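Local coordinates for anopheles gambiae adenosine kinase (Anopheles gambiae, PDB 3LOO), which catalyses the ATP-dependent phosphorylation of adenosine to AMP, as an adenosine kinase of the pfkB carbohydrate kinase family, at residues N85-A90 with R98-F103; Q91-R96 with I341-E346; E200-G205 with P267-K272. One frame throughout, in Å; residues are numbered along the deposited sequence.

Interaction 1 (N85-A90 with R98-F103)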
loop_
_atom_site.group_PDB
_atom_site.type_symbol
_atom_site.label_atom_id
_atom_site.label_comp_id
_atom_site.label_asym_id
_atom_site.label_seq_id
_atom_site.Cartn_x
_atom_site.Cartn_y
_atom_site.Cartn_z
ATOM N N ASN A 85 -0.843 2.218 -6.325
ATOM C CA ASN A 85 -0.302 1.091 -7.077
ATOM C C ASN A 85 -1.233 -0.131 -6.992
ATOM O O ASN A 85 -1.501 -0.780 -7.994
ATOM C CB ASN A 85 1.032 0.598 -6.487
ATOM C CG ASN A 85 2.233 1.486 -6.819
ATOM O OD1 ASN A 85 2.220 2.287 -7.754
ATOM N ND2 ASN A 85 3.284 1.348 -5.999
ATOM N N SER A 86 -1.667 -0.460 -5.768
ATOM C CA SER A 86 -2.515 -1.623 -5.544
ATOM C C SER A 86 -3.861 -1.495 -6.291
ATOM O O SER A 86 -4.326 -2.441 -6.925
ATOM C CB SER A 86 -2.716 -1.840 -4.037
ATOM O OG SER A 86 -1.533 -2.366 -3.423
ATOM N N LEU A 87 -4.486 -0.326 -6.199
ATOM C CA LEU A 87 -5.744 -0.091 -6.914
ATOM C C LEU A 87 -5.576 -0.120 -8.458
ATOM O O LEU A 87 -6.464 -0.617 -9.171
ATOM C CB LEU A 87 -6.409 1.198 -6.414
ATOM C CG LEU A 87 -7.364 0.983 -5.252
ATOM C CD1 LEU A 87 -6.763 0.315 -4.028
ATOM C CD2 LEU A 87 -8.030 2.343 -4.862
ATOM N N ARG A 88 -4.425 0.337 -8.962
ATOM C CA ARG A 88 -4.140 0.272 -10.398
ATOM C C ARG A 88 -3.988 -1.193 -10.861
ATOM O O ARG A 88 -4.572 -1.580 -11.882
ATOM C CB ARG A 88 -2.915 1.135 -10.775
ATOM C CG ARG A 88 -3.131 2.680 -10.620
ATOM C CD ARG A 88 -1.812 3.477 -10.867
ATOM N NE ARG A 88 -1.228 3.006 -12.132
ATOM C CZ ARG A 88 0.064 2.821 -12.381
ATOM N NH1 ARG A 88 0.998 3.083 -11.469
ATOM N NH2 ARG A 88 0.425 2.363 -13.574
ATOM N N VAL A 89 -3.253 -1.998 -10.089
ATOM C CA VAL A 89 -3.144 -3.437 -10.365
ATOM C C VAL A 89 -4.506 -4.142 -10.290
ATOM O O VAL A 89 -4.855 -4.884 -11.205
ATOM C CB VAL A 89 -2.023 -4.138 -9.494
ATOM C CG1 VAL A 89 -2.019 -5.718 -9.655
ATOM C CG2 VAL A 89 -0.643 -3.511 -9.801
ATOM N N ALA A 90 -5.275 -3.908 -9.217
ATOM C CA ALA A 90 -6.628 -4.423 -9.124
ATOM C C ALA A 90 -7.558 -4.048 -10.314
ATOM O O ALA A 90 -8.321 -4.889 -10.801
ATOM C CB ALA A 90 -7.282 -3.995 -7.791
ATOM N N ARG A 98 -13.674 2.134 -12.816
ATOM C CA ARG A 98 -14.456 2.778 -11.733
ATOM C C ARG A 98 -14.879 1.843 -10.631
ATOM O O ARG A 98 -15.578 2.265 -9.704
ATOM C CB ARG A 98 -15.679 3.554 -12.290
ATOM C CG ARG A 98 -15.335 4.775 -13.151
ATOM C CD ARG A 98 -16.636 5.371 -13.771
ATOM N NE ARG A 98 -17.692 5.530 -12.756
ATOM C CZ ARG A 98 -17.924 6.630 -12.049
ATOM N NH1 ARG A 98 -17.167 7.695 -12.219
ATOM N NH2 ARG A 98 -18.934 6.666 -11.171
ATOM N N THR A 99 -14.457 0.584 -10.711
ATOM C CA THR A 99 -14.737 -0.393 -9.669
ATOM C C THR A 99 -14.015 0.025 -8.347
ATOM O O THR A 99 -14.543 -0.207 -7.258
ATOM C CB THR A 99 -14.388 -1.843 -10.090
ATOM O OG1 THR A 99 -15.045 -2.153 -11.326
ATOM C CG2 THR A 99 -14.883 -2.848 -9.066
ATOM N N ALA A 100 -12.830 0.643 -8.472
ATOM C CA ALA A 100 -12.096 1.170 -7.302
ATOM C C ALA A 100 -11.997 2.692 -7.328
ATOM O O ALA A 100 -11.799 3.305 -8.400
ATOM C CB ALA A 100 -10.700 0.527 -7.185
ATOM N N ILE A 101 -12.182 3.295 -6.153
ATOM C CA ILE A 101 -12.057 4.726 -5.957
ATOM C C ILE A 101 -10.799 5.027 -5.089
ATOM O O ILE A 101 -10.596 4.363 -4.073
ATOM C CB ILE A 101 -13.287 5.279 -5.218
ATOM C CG1 ILE A 101 -14.562 5.103 -6.090
ATOM C CG2 ILE A 101 -13.093 6.758 -4.909
ATOM C CD1 ILE A 101 -15.818 5.275 -5.263
ATOM N N PHE A 102 -9.971 5.984 -5.515
ATOM C CA PHE A 102 -8.789 6.386 -4.740
ATOM C C PHE A 102 -8.950 7.795 -4.142
ATOM O O PHE A 102 -9.259 8.744 -4.865
ATOM C CB PHE A 102 -7.484 6.284 -5.584
ATOM C CG PHE A 102 -6.221 6.733 -4.809
ATOM C CD1 PHE A 102 -5.638 5.898 -3.873
ATOM C CD2 PHE A 102 -5.682 7.968 -5.004
ATOM C CE1 PHE A 102 -4.516 6.295 -3.120
ATOM C CE2 PHE A 102 -4.535 8.393 -4.245
ATOM C CZ PHE A 102 -3.963 7.538 -3.305
ATOM N N PHE A 103 -8.718 7.924 -2.830
ATOM C CA PHE A 103 -8.652 9.233 -2.169
ATOM C C PHE A 103 -7.224 9.499 -1.673
ATOM O O PHE A 103 -6.631 8.651 -0.984
ATOM C CB PHE A 103 -9.569 9.340 -0.946
ATOM C CG PHE A 103 -11.049 9.279 -1.245
ATOM C CD1 PHE A 103 -11.666 10.257 -2.037
ATOM C CD2 PHE A 103 -11.833 8.296 -0.653
ATOM C CE1 PHE A 103 -13.036 10.230 -2.280
ATOM C CE2 PHE A 103 -13.228 8.256 -0.881
ATOM C CZ PHE A 103 -13.817 9.243 -1.703
#

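Interaction 2 (Q91-R96 with I341-E346). With B4P (bis(adenosine)-5'-tetraphosphate), chain D.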
loop_
_atom_site.group_PDB
_atom_site.type_symbol
_atom_site.label_atom_id
_atom_site.label_comp_id
_atom_site.label_asym_id
_atom_site.label_seq_id
_atom_site.Cartn_x
_atom_site.Cartn_y
_atom_site.Cartn_z
ATOM N N GLN A 91 -7.526 -2.791 -10.746
ATOM C CA GLN A 91 -8.285 -2.356 -11.912
ATOM C C GLN A 91 -7.824 -3.029 -13.227
ATOM O O GLN A 91 -8.653 -3.409 -14.092
ATOM C CB GLN A 91 -8.200 -0.835 -12.016
ATOM C CG GLN A 91 -9.193 -0.148 -11.119
ATOM C CD GLN A 91 -10.658 -0.379 -11.557
ATOM O OE1 GLN A 91 -10.944 -0.836 -12.674
ATOM N NE2 GLN A 91 -11.568 -0.035 -10.690
ATOM N N TRP A 92 -6.518 -3.200 -13.357
ATOM C CA TRP A 92 -5.971 -3.802 -14.558
ATOM C C TRP A 92 -6.515 -5.222 -14.676
ATOM O O TRP A 92 -6.997 -5.637 -15.741
ATOM C CB TRP A 92 -4.443 -3.774 -14.540
ATOM C CG TRP A 92 -3.868 -4.630 -15.635
ATOM C CD1 TRP A 92 -3.974 -4.422 -16.997
ATOM C CD2 TRP A 92 -3.120 -5.829 -15.474
ATOM N NE1 TRP A 92 -3.329 -5.425 -17.685
ATOM C CE2 TRP A 92 -2.799 -6.304 -16.777
ATOM C CE3 TRP A 92 -2.683 -6.556 -14.362
ATOM C CZ2 TRP A 92 -2.074 -7.483 -16.989
ATOM C CZ3 TRP A 92 -1.944 -7.730 -14.578
ATOM C CH2 TRP A 92 -1.652 -8.174 -15.887
ATOM N N ILE A 93 -6.484 -5.954 -13.564
ATOM C CA ILE A 93 -7.051 -7.311 -13.507
ATOM C C ILE A 93 -8.582 -7.302 -13.718
ATOM O O ILE A 93 -9.117 -8.086 -14.490
ATOM C CB ILE A 93 -6.648 -8.029 -12.183
ATOM C CG1 ILE A 93 -5.113 -8.164 -12.097
ATOM C CG2 ILE A 93 -7.375 -9.401 -12.028
ATOM C CD1 ILE A 93 -4.599 -8.535 -10.752
ATOM N N LEU A 94 -9.288 -6.393 -13.065
ATOM C CA LEU A 94 -10.734 -6.352 -13.199
ATOM C C LEU A 94 -11.201 -6.047 -14.627
ATOM O O LEU A 94 -12.213 -6.599 -15.077
ATOM C CB LEU A 94 -11.301 -5.297 -12.260
ATOM C CG LEU A 94 -12.016 -5.625 -10.935
ATOM C CD1 LEU A 94 -11.969 -7.080 -10.431
ATOM C CD2 LEU A 94 -11.683 -4.568 -9.849
ATOM N N GLN A 95 -10.497 -5.159 -15.336
ATOM C CA GLN A 95 -10.967 -4.703 -16.657
ATOM C C GLN A 95 -12.396 -4.141 -16.581
ATOM O O GLN A 95 -13.255 -4.409 -17.420
ATOM C CB GLN A 95 -10.874 -5.842 -17.681
ATOM C CG GLN A 95 -9.406 -6.286 -17.973
ATOM C CD GLN A 95 -8.602 -5.225 -18.734
ATOM O OE1 GLN A 95 -7.512 -4.803 -18.302
ATOM N NE2 GLN A 95 -9.131 -4.788 -19.877
ATOM N N ARG A 96 -12.672 -3.392 -15.532
ATOM C CA ARG A 96 -13.967 -2.750 -15.414
ATOM C C ARG A 96 -13.688 -1.464 -14.676
ATOM O O ARG A 96 -13.555 -1.488 -13.438
ATOM C CB ARG A 96 -14.979 -3.633 -14.681
ATOM C CG ARG A 96 -16.296 -2.944 -14.532
ATOM C CD ARG A 96 -17.190 -3.642 -13.502
ATOM N NE ARG A 96 -18.467 -2.943 -13.511
ATOM C CZ ARG A 96 -18.668 -1.715 -13.061
ATOM N NH1 ARG A 96 -17.669 -1.011 -12.516
ATOM N NH2 ARG A 96 -19.880 -1.182 -13.140
ATOM N N ILE A 341 0.024 -13.411 -5.926
ATOM C CA ILE A 341 1.348 -13.894 -6.294
ATOM C C ILE A 341 1.558 -13.806 -7.791
ATOM O O ILE A 341 2.616 -13.414 -8.244
ATOM C CB ILE A 341 1.590 -15.347 -5.811
ATOM C CG1 ILE A 341 1.600 -15.378 -4.276
ATOM C CG2 ILE A 341 2.936 -15.879 -6.391
ATOM C CD1 ILE A 341 1.428 -16.778 -3.685
ATOM N N TRP A 342 0.533 -14.156 -8.558
ATOM C CA TRP A 342 0.581 -14.060 -10.021
ATOM C C TRP A 342 0.829 -12.609 -10.477
ATOM O O TRP A 342 1.675 -12.352 -11.345
ATOM C CB TRP A 342 -0.723 -14.614 -10.628
ATOM C CG TRP A 342 -0.861 -14.336 -12.082
ATOM C CD1 TRP A 342 -0.346 -15.087 -13.120
ATOM C CD2 TRP A 342 -1.540 -13.226 -12.685
ATOM N NE1 TRP A 342 -0.679 -14.508 -14.319
ATOM C CE2 TRP A 342 -1.413 -13.370 -14.085
ATOM C CE3 TRP A 342 -2.247 -12.122 -12.174
ATOM C CZ2 TRP A 342 -1.959 -12.440 -14.993
ATOM C CZ3 TRP A 342 -2.793 -11.205 -13.067
ATOM C CH2 TRP A 342 -2.637 -11.369 -14.468
ATOM N N ALA A 343 0.129 -11.667 -9.849
ATOM C CA ALA A 343 0.207 -10.256 -10.239
ATOM C C ALA A 343 1.559 -9.655 -9.919
ATOM O O ALA A 343 2.137 -8.914 -10.731
ATOM C CB ALA A 343 -0.903 -9.447 -9.560
ATOM N N ALA A 344 2.061 -9.954 -8.724
ATOM C CA ALA A 344 3.388 -9.520 -8.342
ATOM C C ALA A 344 4.424 -10.027 -9.359
ATOM O O ALA A 344 5.284 -9.277 -9.805
ATOM C CB ALA A 344 3.710 -10.011 -6.960
ATOM N N ARG A 345 4.305 -11.288 -9.759
ATOM C CA ARG A 345 5.266 -11.871 -10.695
ATOM C C ARG A 345 5.197 -11.251 -12.112
ATOM O O ARG A 345 6.238 -11.070 -12.753
ATOM C CB ARG A 345 5.154 -13.404 -10.700
ATOM C CG ARG A 345 5.496 -14.032 -9.302
ATOM C CD ARG A 345 5.600 -15.596 -9.299
ATOM N NE ARG A 345 6.652 -16.079 -10.200
ATOM C CZ ARG A 345 6.454 -16.430 -11.476
ATOM N NH1 ARG A 345 5.241 -16.366 -12.011
ATOM N NH2 ARG A 345 7.471 -16.855 -12.217
ATOM N N GLU A 346 3.983 -10.901 -12.566
ATOM C CA GLU A 346 3.780 -10.115 -13.806
ATOM C C GLU A 346 4.449 -8.740 -13.755
ATOM O O GLU A 346 5.148 -8.342 -14.703
ATOM C CB GLU A 346 2.291 -9.910 -14.098
ATOM C CG GLU A 346 1.503 -11.150 -14.468
ATOM C CD GLU A 346 2.040 -11.862 -15.678
ATOM O OE1 GLU A 346 2.437 -11.198 -16.649
ATOM O OE2 GLU A 346 2.066 -13.107 -15.644
HETATM P PA B4P D . 8.616 -1.532 -2.725
HETATM O O1A B4P D . 9.128 -1.707 -4.147
HETATM O O2A B4P D . 9.629 -1.122 -1.657
HETATM O O3A B4P D . 8.130 -2.989 -2.261
HETATM P PB B4P D . 6.632 -3.255 -1.784
HETATM O O1B B4P D . 5.646 -3.142 -2.949
HETATM O O2B B4P D . 6.312 -2.584 -0.459
HETATM O O3B B4P D . 7.117 -4.838 -1.636
HETATM P PG B4P D . 7.127 -5.750 -0.308
HETATM O O1G B4P D . 8.450 -5.738 0.378
HETATM O O2G B4P D . 5.957 -5.291 0.540
HETATM O O3G B4P D . 6.804 -7.224 -0.843
HETATM P PD B4P D . 7.732 -8.539 -0.949
HETATM O O1D B4P D . 9.093 -8.111 -1.358
HETATM O O2D B4P D . 7.545 -9.459 0.225
HETATM O O5E B4P D . 7.319 -0.554 -2.706
HETATM C C5E B4P D . 7.501 0.562 -3.550
HETATM C C4E B4P D . 6.427 1.605 -3.443
HETATM O O4E B4P D . 6.289 2.134 -2.124
HETATM C C3E B4P D . 6.846 2.783 -4.280
HETATM O O3E B4P D . 6.029 2.706 -5.464
HETATM C C2E B4P D . 6.478 4.008 -3.451
HETATM O O2E B4P D . 5.695 4.992 -4.137
HETATM C C1E B4P D . 5.738 3.420 -2.235
HETATM N N9A B4P D . 6.045 4.214 -1.031
HETATM C C8A B4P D . 7.243 4.356 -0.393
HETATM N N7A B4P D . 7.059 5.195 0.669
HETATM C C5A B4P D . 5.758 5.612 0.685
HETATM C C6A B4P D . 4.988 6.446 1.513
HETATM N N6A B4P D . 5.509 7.123 2.583
HETATM N N1A B4P D . 3.679 6.639 1.213
HETATM C C2A B4P D . 3.095 6.002 0.168
HETATM N N3A B4P D . 3.807 5.189 -0.630
HETATM C C4A B4P D . 5.126 4.973 -0.386
HETATM O O5F B4P D . 7.052 -9.191 -2.246
HETATM C C5F B4P D . 5.640 -9.300 -2.384
HETATM C C4F B4P D . 5.390 -10.370 -3.445
HETATM O O4F B4P D . 6.186 -10.154 -4.625
HETATM C C3F B4P D . 5.857 -11.733 -2.965
HETATM O O3F B4P D . 4.874 -12.299 -2.108
HETATM C C2F B4P D . 6.042 -12.486 -4.268
HETATM O O2F B4P D . 4.779 -12.999 -4.738
HETATM C C1F B4P D . 6.590 -11.398 -5.210
HETATM N N9B B4P D . 8.085 -11.481 -5.166
HETATM C C8B B4P D . 8.903 -10.667 -4.469
HETATM N N7B B4P D . 10.200 -11.024 -4.634
HETATM C C5B B4P D . 10.244 -12.095 -5.454
HETATM C C6B B4P D . 11.247 -12.908 -5.974
HETATM N N6B B4P D . 12.540 -12.645 -5.658
HETATM N N1B B4P D . 10.919 -13.942 -6.809
HETATM C C2B B4P D . 9.628 -14.207 -7.130
HETATM N N3B B4P D . 8.603 -13.454 -6.640
HETATM C C4B B4P D . 8.846 -12.400 -5.799
#

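Interaction 3 (E200-G205 with P267-K272)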
loop_
_atom_site.group_PDB
_atom_site.type_symbol
_atom_site.label_atom_id
_atom_site.label_comp_id
_atom_site.label_asym_id
_atom_site.label_seq_id
_atom_site.Cartn_x
_atom_site.Cartn_y
_atom_site.Cartn_z
ATOM N N GLU A 200 -16.599 3.024 10.903
ATOM C CA GLU A 200 -17.823 2.978 10.115
ATOM C C GLU A 200 -17.928 1.644 9.392
ATOM O O GLU A 200 -19.026 1.048 9.326
ATOM C CB GLU A 200 -17.917 4.167 9.154
ATOM C CG GLU A 200 -19.161 4.136 8.194
ATOM C CD GLU A 200 -20.531 4.365 8.897
ATOM O OE1 GLU A 200 -20.603 4.451 10.141
ATOM O OE2 GLU A 200 -21.547 4.463 8.174
ATOM N N ALA A 201 -16.792 1.137 8.895
ATOM C CA ALA A 201 -16.786 -0.173 8.267
ATOM C C ALA A 201 -17.212 -1.289 9.231
ATOM O O ALA A 201 -18.081 -2.118 8.895
ATOM C CB ALA A 201 -15.395 -0.497 7.631
ATOM N N ALA A 202 -16.575 -1.360 10.405
ATOM C CA ALA A 202 -16.891 -2.420 11.398
ATOM C C ALA A 202 -18.365 -2.353 11.798
ATOM O O ALA A 202 -19.004 -3.380 11.890
ATOM C CB ALA A 202 -16.009 -2.287 12.648
ATOM N N ALA A 203 -18.861 -1.135 12.014
ATOM C CA ALA A 203 -20.215 -0.848 12.486
ATOM C C ALA A 203 -21.265 -1.226 11.435
ATOM O O ALA A 203 -22.432 -1.385 11.778
ATOM C CB ALA A 203 -20.335 0.628 12.811
ATOM N N THR A 204 -20.859 -1.357 10.166
ATOM C CA THR A 204 -21.802 -1.678 9.108
ATOM C C THR A 204 -21.439 -3.021 8.506
ATOM O O THR A 204 -21.921 -3.375 7.427
ATOM C CB THR A 204 -21.819 -0.620 7.986
ATOM O OG1 THR A 204 -20.487 -0.438 7.489
ATOM C CG2 THR A 204 -22.344 0.698 8.465
ATOM N N GLY A 205 -20.587 -3.758 9.203
ATOM C CA GLY A 205 -20.124 -5.061 8.754
ATOM C C GLY A 205 -19.301 -5.111 7.466
ATOM O O GLY A 205 -19.170 -6.170 6.875
ATOM N N PRO A 267 -8.162 -8.615 20.025
ATOM C CA PRO A 267 -9.583 -8.273 20.109
ATOM C C PRO A 267 -10.071 -7.623 18.816
ATOM O O PRO A 267 -9.357 -6.840 18.206
ATOM C CB PRO A 267 -9.624 -7.247 21.250
ATOM C CG PRO A 267 -8.492 -7.697 22.161
ATOM C CD PRO A 267 -7.419 -8.204 21.237
ATOM N N LYS A 268 -11.291 -7.952 18.414
ATOM C CA LYS A 268 -11.813 -7.550 17.125
ATOM C C LYS A 268 -13.220 -7.058 17.354
ATOM O O LYS A 268 -14.014 -7.736 17.992
ATOM C CB LYS A 268 -11.816 -8.745 16.179
ATOM C CG LYS A 268 -12.255 -8.393 14.755
ATOM C CD LYS A 268 -11.846 -9.451 13.776
ATOM C CE LYS A 268 -11.945 -8.955 12.332
ATOM N NZ LYS A 268 -13.244 -8.311 12.114
ATOM N N GLU A 269 -13.505 -5.865 16.861
ATOM C CA GLU A 269 -14.826 -5.248 16.952
ATOM C C GLU A 269 -15.951 -6.042 16.246
ATOM O O GLU A 269 -16.951 -6.398 16.872
ATOM C CB GLU A 269 -14.751 -3.813 16.423
ATOM C CG GLU A 269 -16.058 -3.058 16.433
ATOM C CD GLU A 269 -16.587 -2.779 17.840
ATOM O OE1 GLU A 269 -15.870 -3.051 18.827
ATOM O OE2 GLU A 269 -17.727 -2.270 17.952
ATOM N N ASN A 270 -15.794 -6.304 14.951
ATOM C CA ASN A 270 -16.772 -7.103 14.219
ATOM C C ASN A 270 -16.352 -8.536 14.347
ATOM O O ASN A 270 -15.608 -9.073 13.518
ATOM C CB ASN A 270 -16.903 -6.671 12.743
ATOM C CG ASN A 270 -17.943 -7.510 11.965
ATOM O OD1 ASN A 270 -18.796 -8.147 12.561
ATOM N ND2 ASN A 270 -17.834 -7.527 10.627
ATOM N N GLY A 271 -16.804 -9.136 15.448
ATOM C CA GLY A 271 -16.547 -10.538 15.770
ATOM C C GLY A 271 -17.011 -11.537 14.727
ATOM O O GLY A 271 -16.457 -12.624 14.657
ATOM N N LYS A 272 -18.010 -11.186 13.921
ATOM C CA LYS A 272 -18.543 -12.086 12.858
ATOM C C LYS A 272 -17.602 -12.396 11.680
ATOM O O LYS A 272 -17.866 -13.301 10.875
ATOM C CB LYS A 272 -19.821 -11.506 12.268
ATOM C CG LYS A 272 -21.095 -11.904 13.008
ATOM C CD LYS A 272 -22.324 -11.465 12.216
ATOM C CE LYS A 272 -22.594 -9.979 12.399
ATOM N NZ LYS A 272 -22.756 -9.665 13.858
#

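Interaction 1 (N85-A90 with R98-F103)
L87 of helix 82-94 reaches down onto strand 100-107 and carries nearly all of this contact. Its isobutyl group meets A100, I101 and F102 with different atoms. The branch carbon L87 CG sits 3.9 Å from A100 CB. The methyl L87 CD2 goes further and comes within 3.4 Å of I101 O. This is a methyl against a backbone carbonyl, so it is packing and not a hydrogen bond. The same CD2 lies 4.0 Å from F102 CB and stands at the edge of the F102 ring, near its plane. No atom of L87 lies over the ring face. The L87 torsions explain this reach: chi1 of -90° tilts the branch away from perfect stagger, and CD2 lies nearly anti to CA, which extends that methyl toward the strand. The F102 side chain leaves the strand on the helix side. With CG opposite its own N (chi1 179°), its side chain also packs against V83, one turn before L87 on the same helix. A100 is small, which lets the helix come close: the CA atoms of L87 and A100 are 6.5 Å apart. I101 and F103 point to the other side of the sheet, where both pack on Y173 of helix 168-176. On the far side of the helix, N85 ND2 bonds the ligand atom O3E and D317 OD2, while S86 OG bonds D317 O. Helix and strand run nearly antiparallel, at 164°, with axes 9.1 Å apart. A short turn joins them. The arrangement is typical of a helix-turn-strand unit in the alpha/beta/alpha fold of the pfkB kinases, with helices on both faces of the large sheet.

Interaction 2 (Q91-R96 with I341-E346)
W92 and W342 meet rim to rim, and this is the tight part of the contact. Atom W92 CH2 is 3.6 Å from W342 CH2. The planes of the six-membered rings differ by 1°, but their centroids are 5.7 Å apart and neither ring covers the other, so this is no face-to-face stack. I93 fills in beside the pair. Its CG1 lies in the plane of the W342 ring, at the edge, 3.9 Å from W342 CZ3. Its terminal CD1 goes on to A343 CB at 4.0 Å. CG1 can do this because it lies opposite the carbonyl carbon (chi1 -61°). The contact joins the last turn of helix 82-94 to the middle of helix 333-350, two helices of the alpha/beta/alpha fold; I93 also touches helix 315-328. W92 is further held by a hydrogen bond from NE1 to G357 O and an edge-to-face contact with F355. On the other side of helix 333-350, A344 CB is 3.4 Å from O4F of the bound bis(adenosine)-5'-tetraphosphate, and I341 CG2 is 3.8 Å from its O2F. E346 CG covers one face of W342, offset toward the rim. The loose side begins at E346, which is partly exposed and whose side chain stays 4.6 Å from 91-96; its OE1 forms a salt bridge with R350. Helix 82-94 ends at L94, and Q95, with positive phi, is the first residue beyond it and is exposed to solvent.

Interaction 3 (E200-G205 with P267-K272)
A Schellman motif ends helix 187-203, and its residues A202 and G205 pack against E269 and N270 of the loop before strand 276-281. G205 is the C-prime residue, with positive phi. Its N bonds A202 O at 3.1 Å, and R206 N bonds A201 O. A202 faces the loop: its CB meets E269 CG at 3.9 Å. In E269, CG is anti to the backbone N (chi1 179°), which sets this methylene against A202; the bend at chi2 turns only the carboxylate. N270 comes in beside the helix end. Its CB is 4.0 Å from A202 O, and its ND2 is 3.9 Å from G205 CA. No hydrogen bond crosses between the two segments. Each is held by bonds of its own. T204 OG1 gives a hydrogen bond of 2.8 Å to E200 O, with the donor tilted 25° from the carbonyl plane. K268 NZ reaches N270 O at 2.9 Å. K268 also forms a salt bridge with D233, just before strand 234-238. N270 OD1 takes a weak bond from K272 N. Y231 touches both A202 and E269. The contact lies at the protein surface. It joins a helix C-terminus, just before strand 207-211, to an irregular loop whose N270 is the centre of an inverse gamma turn.

How the interactions relate
Interactions 1 and 2 share helix 82-94 and lie side by side, with centres 11 Å apart. They touch directly, for example where T99 CG2 meets L94 CD2 at 3.7 Å. One helix therefore faces the large sheet through interaction 1 and helix 333-350 through interaction 2. Both border the pocket of bis(adenosine)-5'-tetraphosphate, but at different parts of the ligand: N85 bonds one ribose, while I341 and A344 line the other adenosine, probably at the nucleotide-donor side. Interaction 3 stands apart at the surface. Its centre is 23 Å from that of interaction 1 and 29 Å from that of interaction 2, and its nearest atoms are about 12 and 18 Å away from theirs.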